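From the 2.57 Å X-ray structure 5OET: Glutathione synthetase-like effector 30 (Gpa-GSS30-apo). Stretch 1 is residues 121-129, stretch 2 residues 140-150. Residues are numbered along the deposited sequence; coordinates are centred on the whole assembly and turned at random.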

# COMPACT_ATOMS: atom_id res chain seq x y z
N ASP A 121 -5.11 -21.61 -34.94
CA ASP A 121 -4.78 -22.07 -36.30
C ASP A 121 -3.26 -22.23 -36.42
O ASP A 121 -2.58 -21.39 -37.00
CB ASP A 121 -5.31 -21.06 -37.34
CG ASP A 121 -5.26 -21.59 -38.80
OD1 ASP A 121 -4.67 -22.67 -39.06
OD2 ASP A 121 -5.83 -20.91 -39.70
N TYR A 122 -2.75 -23.33 -35.84
CA TYR A 122 -1.31 -23.62 -35.79
C TYR A 122 -0.63 -23.62 -37.18
O TYR A 122 0.48 -23.10 -37.34
CB TYR A 122 -1.04 -24.96 -35.10
CG TYR A 122 0.42 -25.25 -34.79
CD1 TYR A 122 1.27 -24.25 -34.29
CD2 TYR A 122 0.95 -26.52 -34.95
CE1 TYR A 122 2.60 -24.51 -33.98
CE2 TYR A 122 2.29 -26.79 -34.64
CZ TYR A 122 3.11 -25.78 -34.15
OH TYR A 122 4.43 -26.00 -33.84
N GLU A 123 -1.29 -24.23 -38.16
CA GLU A 123 -0.73 -24.18 -39.51
C GLU A 123 -0.59 -22.73 -40.05
O GLU A 123 0.39 -22.46 -40.74
CB GLU A 123 -1.44 -25.17 -40.46
CG GLU A 123 -0.61 -26.44 -40.72
CD GLU A 123 0.60 -26.17 -41.64
OE1 GLU A 123 1.76 -26.24 -41.16
OE2 GLU A 123 0.39 -25.85 -42.85
N PHE A 124 -1.50 -21.82 -39.71
CA PHE A 124 -1.36 -20.42 -40.13
C PHE A 124 -0.12 -19.78 -39.52
O PHE A 124 0.66 -19.12 -40.23
CB PHE A 124 -2.59 -19.58 -39.79
CG PHE A 124 -2.41 -18.12 -40.11
CD1 PHE A 124 -2.35 -17.70 -41.44
CD2 PHE A 124 -2.25 -17.18 -39.10
CE1 PHE A 124 -2.16 -16.36 -41.75
CE2 PHE A 124 -2.06 -15.84 -39.41
CZ PHE A 124 -2.02 -15.42 -40.74
N LEU A 125 0.04 -19.96 -38.21
CA LEU A 125 1.19 -19.42 -37.48
C LEU A 125 2.50 -19.95 -38.05
O LEU A 125 3.39 -19.17 -38.34
CB LEU A 125 1.09 -19.74 -35.99
CG LEU A 125 -0.06 -19.14 -35.17
CD1 LEU A 125 0.17 -19.33 -33.67
CD2 LEU A 125 -0.22 -17.66 -35.47
N LYS A 126 2.58 -21.27 -38.24
CA LYS A 126 3.75 -21.90 -38.88
C LYS A 126 4.02 -21.31 -40.26
O LYS A 126 5.16 -21.01 -40.58
CB LYS A 126 3.59 -23.43 -38.99
CG LYS A 126 3.97 -24.19 -37.71
CD LYS A 126 3.80 -25.71 -37.84
CE LYS A 126 4.97 -26.41 -38.53
NZ LYS A 126 4.70 -26.85 -39.93
N GLU A 127 2.98 -21.13 -41.06
CA GLU A 127 3.14 -20.56 -42.42
C GLU A 127 3.69 -19.14 -42.38
O GLU A 127 4.45 -18.76 -43.26
CB GLU A 127 1.85 -20.64 -43.25
CG GLU A 127 2.12 -20.94 -44.71
CD GLU A 127 2.53 -19.73 -45.56
OE1 GLU A 127 2.22 -18.58 -45.16
OE2 GLU A 127 3.15 -19.93 -46.64
N ALA A 128 3.36 -18.37 -41.33
CA ALA A 128 3.87 -17.01 -41.17
C ALA A 128 5.35 -16.88 -40.70
O ALA A 128 5.84 -15.76 -40.61
CB ALA A 128 2.95 -16.25 -40.23
N HIS A 129 6.04 -18.00 -40.44
CA HIS A 129 7.47 -18.04 -40.06
C HIS A 129 8.36 -19.02 -40.88
O HIS A 129 8.14 -19.32 -42.07
CB HIS A 129 7.60 -18.44 -38.59
CG HIS A 129 6.79 -17.61 -37.62
ND1 HIS A 129 5.42 -17.70 -37.52
CD2 HIS A 129 7.17 -16.75 -36.65
CE1 HIS A 129 4.98 -16.90 -36.57
NE2 HIS A 129 6.03 -16.31 -36.02
N GLY A 140 14.74 -20.20 -31.75
CA GLY A 140 13.89 -19.82 -30.60
C GLY A 140 12.42 -19.99 -30.96
O GLY A 140 11.65 -20.65 -30.26
N ILE A 141 12.06 -19.37 -32.09
CA ILE A 141 10.86 -19.73 -32.84
C ILE A 141 11.04 -21.17 -33.34
O ILE A 141 10.10 -21.97 -33.31
CB ILE A 141 10.58 -18.71 -33.99
CG1 ILE A 141 10.24 -17.31 -33.41
CG2 ILE A 141 9.42 -19.16 -34.88
CD1 ILE A 141 10.60 -16.12 -34.31
N LYS A 142 12.25 -21.54 -33.75
CA LYS A 142 12.51 -22.95 -34.09
C LYS A 142 12.39 -23.88 -32.87
O LYS A 142 11.88 -24.99 -33.00
CB LYS A 142 13.85 -23.13 -34.82
CG LYS A 142 13.76 -22.67 -36.27
CD LYS A 142 14.70 -23.40 -37.22
CE LYS A 142 16.14 -22.96 -37.05
NZ LYS A 142 17.03 -23.81 -37.87
N LYS A 143 12.89 -23.44 -31.72
CA LYS A 143 12.74 -24.18 -30.45
C LYS A 143 11.28 -24.31 -29.95
O LYS A 143 10.91 -25.34 -29.39
CB LYS A 143 13.63 -23.55 -29.36
CG LYS A 143 15.12 -23.70 -29.63
CD LYS A 143 15.64 -25.08 -29.19
CE LYS A 143 17.05 -25.37 -29.71
NZ LYS A 143 18.08 -24.43 -29.17
N LEU A 144 10.48 -23.26 -30.15
CA LEU A 144 9.05 -23.29 -29.77
C LEU A 144 8.21 -24.20 -30.66
O LEU A 144 7.36 -24.94 -30.16
CB LEU A 144 8.46 -21.87 -29.78
CG LEU A 144 7.01 -21.70 -29.31
CD1 LEU A 144 6.79 -22.26 -27.90
CD2 LEU A 144 6.62 -20.22 -29.39
N VAL A 145 8.44 -24.14 -31.97
CA VAL A 145 7.75 -25.05 -32.90
C VAL A 145 8.08 -26.51 -32.59
O VAL A 145 7.17 -27.33 -32.49
CB VAL A 145 8.09 -24.72 -34.38
CG1 VAL A 145 7.68 -25.84 -35.33
CG2 VAL A 145 7.41 -23.41 -34.78
N LYS A 146 9.36 -26.83 -32.44
CA LYS A 146 9.83 -28.18 -32.04
C LYS A 146 9.01 -28.72 -30.86
O LYS A 146 8.56 -29.86 -30.90
CB LYS A 146 11.35 -28.13 -31.75
CG LYS A 146 11.96 -29.24 -30.89
CD LYS A 146 11.86 -30.62 -31.50
CE LYS A 146 12.29 -31.67 -30.47
NZ LYS A 146 12.27 -33.09 -30.97
N ARG A 147 8.80 -27.90 -29.84
CA ARG A 147 8.02 -28.29 -28.66
C ARG A 147 6.54 -28.55 -28.97
O ARG A 147 6.05 -29.65 -28.74
CB ARG A 147 8.11 -27.21 -27.58
CG ARG A 147 9.50 -26.98 -27.02
CD ARG A 147 9.79 -27.91 -25.86
NE ARG A 147 11.03 -27.50 -25.19
CZ ARG A 147 11.49 -28.03 -24.06
NH1 ARG A 147 10.85 -29.02 -23.44
NH2 ARG A 147 12.62 -27.55 -23.54
N LEU A 148 5.85 -27.54 -29.50
CA LEU A 148 4.42 -27.63 -29.83
C LEU A 148 4.08 -28.86 -30.70
O LEU A 148 2.99 -29.43 -30.59
CB LEU A 148 3.95 -26.34 -30.53
CG LEU A 148 3.42 -25.17 -29.68
CD1 LEU A 148 4.24 -24.94 -28.43
CD2 LEU A 148 3.39 -23.90 -30.50
N ASP A 149 5.03 -29.26 -31.55
CA ASP A 149 4.93 -30.45 -32.40
C ASP A 149 4.89 -31.78 -31.60
O ASP A 149 4.24 -32.73 -32.03
CB ASP A 149 6.09 -30.51 -33.45
CG ASP A 149 5.82 -29.67 -34.73
OD1 ASP A 149 4.83 -28.91 -34.83
OD2 ASP A 149 6.63 -29.80 -35.68
N GLY A 150 5.58 -31.84 -30.46
CA GLY A 150 5.47 -32.99 -29.54
C GLY A 150 4.06 -33.25 -28.99
O GLY A 150 3.73 -34.38 -28.63

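How does the second helix begin its contact with the first? The two helices run nearly antiparallel, at 158°, so Ile 141, in the first turn of its helix, meets His 129, just past the end of the other. The CA-to-CB bonds of both point toward the opposite stretch, and Ile 141 CG2 lies 3.7 Å from His 129 CD2. The imidazole is anchored to the backbone of its own stretch: His 129 ND1 donates to Leu 125 O at 2.6 Å. A branched aliphatic chain suits this place, packing against ring carbon while ND1 is bonded to Leu 125 O and NE2 elsewhere in the structure.

What does Val 145 offer one turn later? Although its CA-to-CB bond points sideways, its CG1 lies 3.6 Å from Tyr 122 OH and 4.2 Å from Lys 126 CE. Val 145 CA and Lys 126 CA are 7.9 Å apart, and the valine's branched methyls pack at short reach. Lys 126 brings its CE to the contact while its NZ forms a salt bridge with Glu 123 OE1 at 3.2 Å, within its own helix.

How does Leu 148 meet Tyr 122? With chi1 at t, the tyrosine reaches across to the second helix, and the whole second stretch covers 85 Å² of it, the largest share of any residue in a contact burying 291 Å² in total. Leu 148 CD2 packs 3.6 Å from Tyr 122 CE1, and Leu 148 CB sits 3.4 Å from Tyr 122 OH.

What satisfies that hydroxyl? Asp 149, whose side chain starts sideways but ends nearer the first helix, accepts a hydrogen bond from Tyr 122 OH through OD1 at 3.1 Å. The carboxylate oxygen lies at the ring's edge, near its plane.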